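Local atomic coordinates of conserved Archaeal protein (Sulfolobus acidocaldarius, PDB entry 4OPC), a protein that reduces the double bonds of the geranylgeranyl chains of archaeal membrane lipid precursors to give saturated phytanyl lipids, using one bound FAD per monomer. Residues Q24-L30 and A313-L317; V153-G159 and I284-S290; I350-F354 and L410-A414. All blocks are in the same frame, centred on the assembly; numbering follows the deposited sequence.

Interaction 1 of 3, residues Q24-L30 and A313-L317; sequences QLSRRGL and AKAIL
Q24, on helix 16-25, leads through L25 into an extended S26, a positive-phi R27 (59/28) and a second positive-phi residue, G29 (85/9), and on to L30. Against this segment lies one helical turn, 313-317, closed by L317 N to A313 O at 3.0 Å; the CA atoms come nearest at L25 and A313, 5.5 Å apart. A313 points at it: its CB is 3.5 Å from Q24 CB and 3.8 Å from L25 CG. One turn on, I316 sets CG2 4.0 Å from CD2 of L25, an mt rotamer. L317, also mt, reaches three residues: its CG is 4.1 Å from L25 CD2, its CD2 4.0 Å from L30 CD1, and its CD1 3.5 Å from R28 NE, over one face of the guanidinium. Beyond the contact, Q24 NE2 bonds L60 O. This mostly apolar packing, edged by the R28 guanidinium, joins helix 302-322 to the C-terminal part of the first helix of a Rossmann-type FAD-binding domain.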
loop_
_atom_site.group_PDB
_atom_site.type_symbol
_atom_site.label_atom_id
_atom_site.label_comp_id
_atom_site.label_asym_id
_atom_site.label_seq_id
_atom_site.Cartn_x
_atom_site.Cartn_y
_atom_site.Cartn_z
ATOM N N GLN A 24 4.203 17.414 -4.670
ATOM C CA GLN A 24 5.513 17.648 -4.073
ATOM C C GLN A 24 6.531 18.253 -5.046
ATOM O O GLN A 24 7.488 18.887 -4.614
ATOM C CB GLN A 24 6.059 16.348 -3.448
ATOM C CG GLN A 24 5.181 15.758 -2.351
ATOM C CD GLN A 24 5.322 16.447 -1.015
ATOM O OE1 GLN A 24 5.837 17.563 -0.918
ATOM N NE2 GLN A 24 4.855 15.785 0.036
ATOM N N LEU A 25 6.335 18.040 -6.346
ATOM C CA LEU A 25 7.237 18.609 -7.357
ATOM C C LEU A 25 6.814 19.989 -7.836
ATOM O O LEU A 25 7.558 20.651 -8.560
ATOM C CB LEU A 25 7.360 17.681 -8.562
ATOM C CG LEU A 25 8.234 16.445 -8.358
ATOM C CD1 LEU A 25 7.970 15.444 -9.473
ATOM C CD2 LEU A 25 9.696 16.830 -8.294
ATOM N N SER A 26 5.632 20.433 -7.419
ATOM C CA SER A 26 5.056 21.662 -7.954
ATOM C C SER A 26 5.680 22.929 -7.351
ATOM O O SER A 26 6.392 22.872 -6.348
ATOM C CB SER A 26 3.533 21.656 -7.771
ATOM O OG SER A 26 3.171 21.822 -6.411
ATOM N N ARG A 27 5.401 24.072 -7.974
ATOM C CA ARG A 27 5.966 25.364 -7.582
ATOM C C ARG A 27 7.492 25.418 -7.619
ATOM O O ARG A 27 8.103 26.199 -6.899
ATOM C CB ARG A 27 5.467 25.804 -6.201
ATOM C CG ARG A 27 4.076 26.367 -6.210
ATOM C CD ARG A 27 3.809 27.284 -5.032
ATOM N NE ARG A 27 2.465 27.838 -5.153
ATOM C CZ ARG A 27 1.761 28.364 -4.163
ATOM N NH1 ARG A 27 2.272 28.457 -2.943
ATOM N NH2 ARG A 27 0.539 28.829 -4.398
ATOM N N ARG A 28 8.100 24.616 -8.484
ATOM C CA ARG A 28 9.556 24.590 -8.563
ATOM C C ARG A 28 10.143 24.974 -9.919
ATOM O O ARG A 28 11.359 24.975 -10.090
ATOM C CB ARG A 28 10.082 23.235 -8.105
ATOM C CG ARG A 28 9.961 23.081 -6.600
ATOM C CD ARG A 28 10.304 21.692 -6.138
ATOM N NE ARG A 28 10.188 21.596 -4.687
ATOM C CZ ARG A 28 11.152 21.930 -3.834
ATOM N NH1 ARG A 28 12.320 22.375 -4.281
ATOM N NH2 ARG A 28 10.949 21.812 -2.531
ATOM N N GLY A 29 9.284 25.318 -10.871
ATOM C CA GLY A 29 9.753 25.755 -12.175
ATOM C C GLY A 29 10.051 24.616 -13.138
ATOM O O GLY A 29 10.610 24.846 -14.211
ATOM N N LEU A 30 9.691 23.393 -12.760
ATOM C CA LEU A 30 9.825 22.247 -13.654
ATOM C C LEU A 30 8.626 22.159 -14.589
ATOM O O LEU A 30 7.537 22.629 -14.264
ATOM C CB LEU A 30 9.938 20.945 -12.858
ATOM C CG LEU A 30 11.198 20.732 -12.014
ATOM C CD1 LEU A 30 11.048 19.468 -11.191
ATOM C CD2 LEU A 30 12.446 20.655 -12.883
ATOM N N ALA A 313 9.811 12.774 -5.372
ATOM C CA ALA A 313 10.040 14.191 -5.620
ATOM C C ALA A 313 11.434 14.597 -5.143
ATOM O O ALA A 313 12.158 15.327 -5.841
ATOM C CB ALA A 313 8.981 15.020 -4.940
ATOM N N LYS A 314 11.822 14.120 -3.964
ATOM C CA LYS A 314 13.144 14.448 -3.426
ATOM C C LYS A 314 14.271 13.952 -4.333
ATOM O O LYS A 314 15.237 14.679 -4.599
ATOM C CB LYS A 314 13.314 13.839 -2.036
ATOM C CG LYS A 314 12.823 14.711 -0.902
ATOM C CD LYS A 314 13.133 14.063 0.442
ATOM C CE LYS A 314 14.599 13.661 0.537
ATOM N NZ LYS A 314 14.970 13.218 1.912
ATOM N N ALA A 315 14.148 12.719 -4.805
ATOM C CA ALA A 315 15.164 12.111 -5.649
ATOM C C ALA A 315 15.263 12.832 -6.990
ATOM O O ALA A 315 16.359 13.037 -7.525
ATOM C CB ALA A 315 14.852 10.630 -5.856
ATOM N N ILE A 316 14.115 13.219 -7.529
ATOM C CA ILE A 316 14.075 13.901 -8.813
ATOM C C ILE A 316 14.707 15.281 -8.720
ATOM O O ILE A 316 15.498 15.665 -9.589
ATOM C CB ILE A 316 12.636 13.961 -9.337
ATOM C CG1 ILE A 316 12.227 12.567 -9.800
ATOM C CG2 ILE A 316 12.499 14.962 -10.483
ATOM C CD1 ILE A 316 10.743 12.407 -10.016
ATOM N N LEU A 317 14.401 16.010 -7.649
ATOM C CA LEU A 317 15.018 17.319 -7.453
ATOM C C LEU A 317 16.538 17.197 -7.356
ATOM O O LEU A 317 17.260 18.026 -7.910
ATOM C CB LEU A 317 14.420 18.032 -6.240
ATOM C CG LEU A 317 12.942 18.391 -6.426
ATOM C CD1 LEU A 317 12.326 18.884 -5.124
ATOM C CD2 LEU A 317 12.751 19.412 -7.542
#

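Interaction 2 of 3, residues V153-G159 and I284-S290; sequences VVVEATG and IIVIGDS. With FDA (dihydroflavine-adenine dinucleotide), chain B.
Neighbouring strands 153-156 and 284-286 of the Rossmann-type sheet run parallel (axes 4.6 Å apart, 15°), pairing V154, V155 and E156 with I284, I285 and V286. The ladder is I285 N to V154 O (2.9 Å), E156 N to I285 O (2.7 Å) and I287 N to E156 O (2.9 Å). On one face V154 (t) meets I284 (tt), CB to CG1 4.5 Å. The other carries V155 (t) and I285 (mt). Just past the strand, I287 (chi1 p) places CD1 3.5 Å from V155 CG1 and CG1 3.7 Å from A157 CB; helix 302-322 packs against V155, I285 and I287.

E156 (chi1 -141°, between wells; chi2 m) curls: OE1 accepts S290 OG (t) and T158 OG1 (p), both at 2.8 Å, and T158 N at 3.2 Å; its OE2 takes the amides of F164 and R165. The strands' C-terminal ends carry the FAD site: G159 and G288 have positive phi, where a CB would clash with FDA. D289 (chi1 m), an FAD ligand, gives N to FDA O2P at 2.8 Å and accepts FDA O3' on OD1 at 2.7 Å. A water links G159 N (2.8 Å), S290 N (3.1 Å) and I287 O (2.7 Å) to FDA O2P (2.7 Å). Amides meet the pyrophosphate's charge, D289's directly and those of G159 and S290 through water, while a carboxylate holds the ribityl O3'.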
loop_
_atom_site.group_PDB
_atom_site.type_symbol
_atom_site.label_atom_id
_atom_site.label_comp_id
_atom_site.label_asym_id
_atom_site.label_seq_id
_atom_site.Cartn_x
_atom_site.Cartn_y
_atom_site.Cartn_z
ATOM N N VAL A 153 12.752 12.005 -16.434
ATOM C CA VAL A 153 12.334 10.953 -15.512
ATOM C C VAL A 153 10.850 10.677 -15.702
ATOM O O VAL A 153 10.037 11.607 -15.803
ATOM C CB VAL A 153 12.569 11.341 -14.024
ATOM C CG1 VAL A 153 12.304 10.147 -13.105
ATOM C CG2 VAL A 153 13.974 11.856 -13.799
ATOM N N VAL A 154 10.505 9.401 -15.772
ATOM C CA VAL A 154 9.126 8.946 -15.712
ATOM C C VAL A 154 8.865 8.487 -14.277
ATOM O O VAL A 154 9.673 7.747 -13.698
ATOM C CB VAL A 154 8.872 7.770 -16.671
ATOM C CG1 VAL A 154 7.531 7.099 -16.368
ATOM C CG2 VAL A 154 8.882 8.236 -18.121
ATOM N N VAL A 155 7.764 8.948 -13.696
ATOM C CA VAL A 155 7.310 8.439 -12.411
ATOM C C VAL A 155 6.193 7.457 -12.721
ATOM O O VAL A 155 5.142 7.841 -13.242
ATOM C CB VAL A 155 6.802 9.576 -11.502
ATOM C CG1 VAL A 155 6.203 9.005 -10.234
ATOM C CG2 VAL A 155 7.939 10.535 -11.173
ATOM N N GLU A 156 6.448 6.175 -12.466
ATOM C CA GLU A 156 5.501 5.111 -12.755
ATOM C C GLU A 156 4.613 4.930 -11.531
ATOM O O GLU A 156 5.041 4.400 -10.507
ATOM C CB GLU A 156 6.258 3.813 -13.073
ATOM C CG GLU A 156 5.660 2.980 -14.207
ATOM C CD GLU A 156 4.542 2.037 -13.773
ATOM O OE1 GLU A 156 3.918 2.280 -12.725
ATOM O OE2 GLU A 156 4.251 1.072 -14.512
ATOM N N ALA A 157 3.376 5.390 -11.648
ATOM C CA ALA A 157 2.433 5.410 -10.543
ATOM C C ALA A 157 1.120 4.763 -10.990
ATOM O O ALA A 157 0.030 5.245 -10.669
ATOM C CB ALA A 157 2.208 6.845 -10.083
ATOM N N THR A 158 1.236 3.664 -11.731
ATOM C CA THR A 158 0.085 3.048 -12.395
ATOM C C THR A 158 -0.710 2.085 -11.512
ATOM O O THR A 158 -1.626 1.403 -11.983
ATOM C CB THR A 158 0.513 2.295 -13.673
ATOM O OG1 THR A 158 1.389 1.218 -13.307
ATOM C CG2 THR A 158 1.204 3.225 -14.680
ATOM N N GLY A 159 -0.388 2.041 -10.224
ATOM C CA GLY A 159 -1.040 1.108 -9.315
ATOM C C GLY A 159 -0.715 -0.347 -9.611
ATOM O O GLY A 159 0.303 -0.652 -10.236
ATOM N N ILE A 284 13.759 6.421 -14.614
ATOM C CA ILE A 284 12.451 6.012 -14.092
ATOM C C ILE A 284 12.465 5.770 -12.589
ATOM O O ILE A 284 13.430 5.219 -12.037
ATOM C CB ILE A 284 11.930 4.759 -14.824
ATOM C CG1 ILE A 284 10.543 4.365 -14.318
ATOM C CG2 ILE A 284 12.940 3.600 -14.728
ATOM C CD1 ILE A 284 9.842 3.322 -15.193
ATOM N N ILE A 285 11.392 6.201 -11.937
ATOM C CA ILE A 285 11.119 5.868 -10.538
ATOM C C ILE A 285 9.723 5.265 -10.477
ATOM O O ILE A 285 8.822 5.710 -11.203
ATOM C CB ILE A 285 11.220 7.110 -9.637
ATOM C CG1 ILE A 285 12.690 7.486 -9.429
ATOM C CG2 ILE A 285 10.486 6.897 -8.291
ATOM C CD1 ILE A 285 12.873 8.823 -8.716
ATOM N N VAL A 286 9.543 4.247 -9.632
ATOM C CA VAL A 286 8.266 3.578 -9.456
ATOM C C VAL A 286 7.745 3.830 -8.047
ATOM O O VAL A 286 8.500 3.733 -7.076
ATOM C CB VAL A 286 8.434 2.062 -9.677
ATOM C CG1 VAL A 286 7.099 1.345 -9.528
ATOM C CG2 VAL A 286 9.038 1.802 -11.048
ATOM N N ILE A 287 6.460 4.164 -7.934
ATOM C CA ILE A 287 5.865 4.513 -6.643
ATOM C C ILE A 287 4.492 3.865 -6.451
ATOM O O ILE A 287 3.908 3.307 -7.394
ATOM C CB ILE A 287 5.766 6.045 -6.439
ATOM C CG1 ILE A 287 4.855 6.672 -7.495
ATOM C CG2 ILE A 287 7.146 6.695 -6.470
ATOM C CD1 ILE A 287 4.590 8.154 -7.252
ATOM N N GLY A 288 3.976 3.925 -5.227
ATOM C CA GLY A 288 2.655 3.398 -4.933
ATOM C C GLY A 288 2.527 1.894 -5.113
ATOM O O GLY A 288 3.518 1.148 -5.017
ATOM N N ASP A 289 1.305 1.442 -5.379
ATOM C CA ASP A 289 1.072 0.009 -5.556
ATOM C C ASP A 289 1.962 -0.592 -6.646
ATOM O O ASP A 289 2.334 -1.763 -6.545
ATOM C CB ASP A 289 -0.392 -0.302 -5.908
ATOM C CG ASP A 289 -1.349 -0.179 -4.725
ATOM O OD1 ASP A 289 -0.908 0.096 -3.591
ATOM O OD2 ASP A 289 -2.569 -0.372 -4.951
ATOM N N SER A 290 2.278 0.176 -7.691
ATOM C CA SER A 290 3.161 -0.334 -8.733
ATOM C C SER A 290 4.524 -0.718 -8.180
ATOM O O SER A 290 5.170 -1.608 -8.712
ATOM C CB SER A 290 3.316 0.707 -9.838
ATOM O OG SER A 290 4.117 0.182 -10.882
HETATM P PA FDA B . -4.103 3.649 -7.801
HETATM O O1A FDA B . -4.496 2.331 -8.344
HETATM O O2A FDA B . -5.048 4.311 -6.805
HETATM O O5B FDA B . -3.895 4.660 -9.002
HETATM C C5B FDA B . -3.251 4.231 -10.218
HETATM C C4B FDA B . -3.710 5.153 -11.317
HETATM O O4B FDA B . -2.948 4.890 -12.512
HETATM C C3B FDA B . -5.188 5.019 -11.701
HETATM O O3B FDA B . -5.878 6.254 -11.522
HETATM C C2B FDA B . -5.147 4.512 -13.156
HETATM O O2B FDA B . -6.213 5.020 -13.942
HETATM C C1B FDA B . -3.801 5.039 -13.630
HETATM N N9A FDA B . -3.156 4.325 -14.725
HETATM C C8A FDA B . -2.783 3.004 -14.750
HETATM N N7A FDA B . -2.143 2.651 -15.841
HETATM C C5A FDA B . -2.082 3.824 -16.579
HETATM C C6A FDA B . -1.483 4.134 -17.815
HETATM N N6A FDA B . -0.764 3.267 -18.530
HETATM N N1A FDA B . -1.559 5.410 -18.242
HETATM C C2A FDA B . -2.243 6.295 -17.509
HETATM N N3A FDA B . -2.813 6.130 -16.314
HETATM C C4A FDA B . -2.671 4.869 -15.889
HETATM N N1 FDA B . -5.154 1.680 1.780
HETATM C C2 FDA B . -5.307 2.539 2.839
HETATM O O2 FDA B . -4.432 3.345 3.139
HETATM N N3 FDA B . -6.491 2.481 3.525
HETATM C C4 FDA B . -7.516 1.574 3.346
HETATM O O4 FDA B . -8.577 1.728 3.946
HETATM C C4X FDA B . -7.281 0.672 2.286
HETATM N N5 FDA B . -8.238 -0.253 1.985
HETATM C C5X FDA B . -8.206 -0.917 0.777
HETATM C C6 FDA B . -9.306 -1.643 0.341
HETATM C C7 FDA B . -9.333 -2.244 -0.908
HETATM C C7M FDA B . -10.600 -2.907 -1.382
HETATM C C8 FDA B . -8.204 -2.159 -1.737
HETATM C C8M FDA B . -8.229 -2.744 -3.131
HETATM C C9 FDA B . -7.086 -1.448 -1.296
HETATM C C9A FDA B . -7.082 -0.809 -0.061
HETATM N N10 FDA B . -5.985 -0.046 0.400
HETATM C C10 FDA B . -6.143 0.773 1.497
HETATM C "C1'" FDA B . -4.776 0.154 -0.437
HETATM C "C2'" FDA B . -4.848 1.499 -1.184
HETATM O "O2'" FDA B . -6.141 1.683 -1.768
HETATM C "C3'" FDA B . -3.800 1.548 -2.299
HETATM O "O3'" FDA B . -2.558 1.117 -1.759
HETATM C "C4'" FDA B . -3.555 2.935 -2.909
HETATM O "O4'" FDA B . -4.779 3.582 -3.254
HETATM C "C5'" FDA B . -2.654 2.850 -4.119
HETATM O "O5'" FDA B . -2.527 4.149 -4.731
HETATM P P FDA B . -1.768 4.295 -6.120
HETATM O O1P FDA B . -1.794 5.728 -6.462
HETATM O O2P FDA B . -0.420 3.589 -6.098
HETATM O O3P FDA B . -2.642 3.443 -7.156
HETATM O O HOH W 1 1.283 3.069 -8.174
#

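Interaction 3 of 3, residues I350-F354 and L410-A414; sequences IFRRF and LKAVA
Two helical turns, 350-354 within helix 332-357 and 410-414 at the start of helix 410-425, pass each other nearly antiparallel: their axes approach to 10.3 Å, with 159° between the N-to-C directions. The nearest CA atoms are those of F351 and V413, 6.8 Å apart. On the second turn A414 N bonds L410 O at 2.9 Å; on the first, F354 N to I350 O is weak at 3.3 Å. I350, with both chi angles m, points at the other helix and lays its CG2 4.1 Å from V413 O and 4.3 Å from V413 CG1. Farther out the same side chain touches M417 and I420 of helix 410-425 and F448 of helix 434-452, so it sits where three helices of the all-helical C-terminal part of the chain come together. F351 (chi1 t, chi2 45°) leaves its backbone sideways, but its ring swings nearer and offers its edge: CD1 is 4.1 Å from V413 CG1 and CE1 is 4.4 Å from L410 CD1. R352 and R353 turn from the contact, both held by salt bridges to D349, with R352 also paired to D182. F354 (chi1 t, chi2 71°) points across and sets its ring against both partners, CD1 at 3.5 Å from V413 CG2 and CE2 at 3.7 Å from CD1 of L410, a tp rotamer. The F354 side chain is also about 4 Å from the bound phosphatidylglycerol-type lipid, whose pocket helix 332-357 borders; R352 touches the lipid as well.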
loop_
_atom_site.group_PDB
_atom_site.type_symbol
_atom_site.label_atom_id
_atom_site.label_comp_id
_atom_site.label_asym_id
_atom_site.label_seq_id
_atom_site.Cartn_x
_atom_site.Cartn_y
_atom_site.Cartn_z
ATOM N N ILE A 350 7.597 -10.597 6.595
ATOM C CA ILE A 350 7.834 -11.809 7.385
ATOM C C ILE A 350 6.673 -12.062 8.347
ATOM O O ILE A 350 6.119 -13.168 8.421
ATOM C CB ILE A 350 9.139 -11.685 8.212
ATOM C CG1 ILE A 350 10.364 -11.684 7.295
ATOM C CG2 ILE A 350 9.250 -12.809 9.220
ATOM C CD1 ILE A 350 10.634 -13.010 6.609
ATOM N N PHE A 351 6.291 -11.031 9.097
ATOM C CA PHE A 351 5.253 -11.179 10.108
ATOM C C PHE A 351 3.918 -11.598 9.484
ATOM O O PHE A 351 3.249 -12.504 9.996
ATOM C CB PHE A 351 5.149 -9.884 10.932
ATOM C CG PHE A 351 4.341 -10.010 12.193
ATOM C CD1 PHE A 351 4.504 -11.087 13.053
ATOM C CD2 PHE A 351 3.454 -9.014 12.548
ATOM C CE1 PHE A 351 3.756 -11.182 14.219
ATOM C CE2 PHE A 351 2.712 -9.108 13.716
ATOM C CZ PHE A 351 2.879 -10.192 14.554
ATOM N N ARG A 352 3.559 -10.982 8.357
ATOM C CA ARG A 352 2.357 -11.361 7.618
ATOM C C ARG A 352 2.295 -12.858 7.295
ATOM O O ARG A 352 1.239 -13.483 7.413
ATOM C CB ARG A 352 2.265 -10.555 6.304
ATOM C CG ARG A 352 1.488 -11.288 5.206
ATOM C CD ARG A 352 1.550 -10.615 3.862
ATOM N NE ARG A 352 2.778 -10.873 3.105
ATOM C CZ ARG A 352 2.901 -11.828 2.186
ATOM N NH1 ARG A 352 1.879 -12.620 1.924
ATOM N NH2 ARG A 352 4.022 -11.954 1.489
ATOM N N ARG A 353 3.409 -13.414 6.845
ATOM C CA ARG A 353 3.451 -14.814 6.432
ATOM C C ARG A 353 3.112 -15.715 7.605
ATOM O O ARG A 353 2.382 -16.698 7.472
ATOM C CB ARG A 353 4.833 -15.147 5.879
ATOM C CG ARG A 353 5.116 -14.481 4.548
ATOM C CD ARG A 353 6.605 -14.446 4.247
ATOM N NE ARG A 353 6.849 -13.492 3.173
ATOM C CZ ARG A 353 7.317 -13.803 1.970
ATOM N NH1 ARG A 353 7.660 -15.050 1.676
ATOM N NH2 ARG A 353 7.467 -12.853 1.064
ATOM N N PHE A 354 3.639 -15.373 8.773
ATOM C CA PHE A 354 3.296 -16.060 9.995
ATOM C C PHE A 354 1.799 -15.936 10.317
ATOM O O PHE A 354 1.124 -16.943 10.545
ATOM C CB PHE A 354 4.168 -15.495 11.122
ATOM C CG PHE A 354 3.796 -15.963 12.502
ATOM C CD1 PHE A 354 4.038 -17.272 12.910
ATOM C CD2 PHE A 354 3.226 -15.078 13.403
ATOM C CE1 PHE A 354 3.712 -17.677 14.203
ATOM C CE2 PHE A 354 2.899 -15.478 14.688
ATOM C CZ PHE A 354 3.145 -16.774 15.088
ATOM N N LEU A 410 6.918 -18.081 17.404
ATOM C CA LEU A 410 6.898 -16.617 17.410
ATOM C C LEU A 410 8.289 -16.034 17.671
ATOM O O LEU A 410 8.641 -14.984 17.118
ATOM C CB LEU A 410 5.901 -16.086 18.437
ATOM C CG LEU A 410 5.794 -14.556 18.461
ATOM C CD1 LEU A 410 5.270 -14.063 17.120
ATOM C CD2 LEU A 410 4.916 -14.076 19.604
ATOM N N LYS A 411 9.077 -16.694 18.512
ATOM C CA LYS A 411 10.426 -16.227 18.780
ATOM C C LYS A 411 11.274 -16.236 17.518
ATOM O O LYS A 411 11.986 -15.273 17.227
ATOM C CB LYS A 411 11.090 -17.099 19.841
ATOM C CG LYS A 411 12.536 -16.726 20.102
ATOM C CD LYS A 411 12.653 -15.284 20.564
ATOM C CE LYS A 411 14.053 -14.977 21.071
ATOM N NZ LYS A 411 14.380 -15.764 22.294
ATOM N N ALA A 412 11.191 -17.322 16.761
ATOM C CA ALA A 412 11.917 -17.421 15.497
ATOM C C ALA A 412 11.430 -16.377 14.491
ATOM O O ALA A 412 12.215 -15.841 13.709
ATOM C CB ALA A 412 11.778 -18.812 14.913
ATOM N N VAL A 413 10.129 -16.105 14.498
ATOM C CA VAL A 413 9.562 -15.091 13.631
ATOM C C VAL A 413 10.184 -13.737 13.963
ATOM O O VAL A 413 10.617 -13.007 13.063
ATOM C CB VAL A 413 8.039 -15.036 13.780
ATOM C CG1 VAL A 413 7.482 -13.868 13.013
ATOM C CG2 VAL A 413 7.426 -16.326 13.267
ATOM N N ALA A 414 10.255 -13.417 15.251
ATOM C CA ALA A 414 10.875 -12.167 15.689
ATOM C C ALA A 414 12.336 -12.068 15.257
ATOM O O ALA A 414 12.803 -10.990 14.878
ATOM C CB ALA A 414 10.742 -12.004 17.193
#

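How the interactions relate
From the N terminus, residues 24-30, from the first helix onward, wait 283 residues for 313-317, so interaction 1 closes the longest loop. Nested inside it, interaction 2 joins 153-159 to 284-290 on neighbouring parallel strands of the mixed sheet of the FAD-binding domain. The two touch: the chain goes from strand 284-286 into helix 302-322, whose I316 packs on V153, V155 and I285, with I316 CD1 3.6 Å from V155 CG2. Interaction 3 follows in series, after both loops have closed. It pairs two C-terminal helices on the other side of the chain's centre, its own centre about 30 and 39 Å from those of interactions 2 and 1.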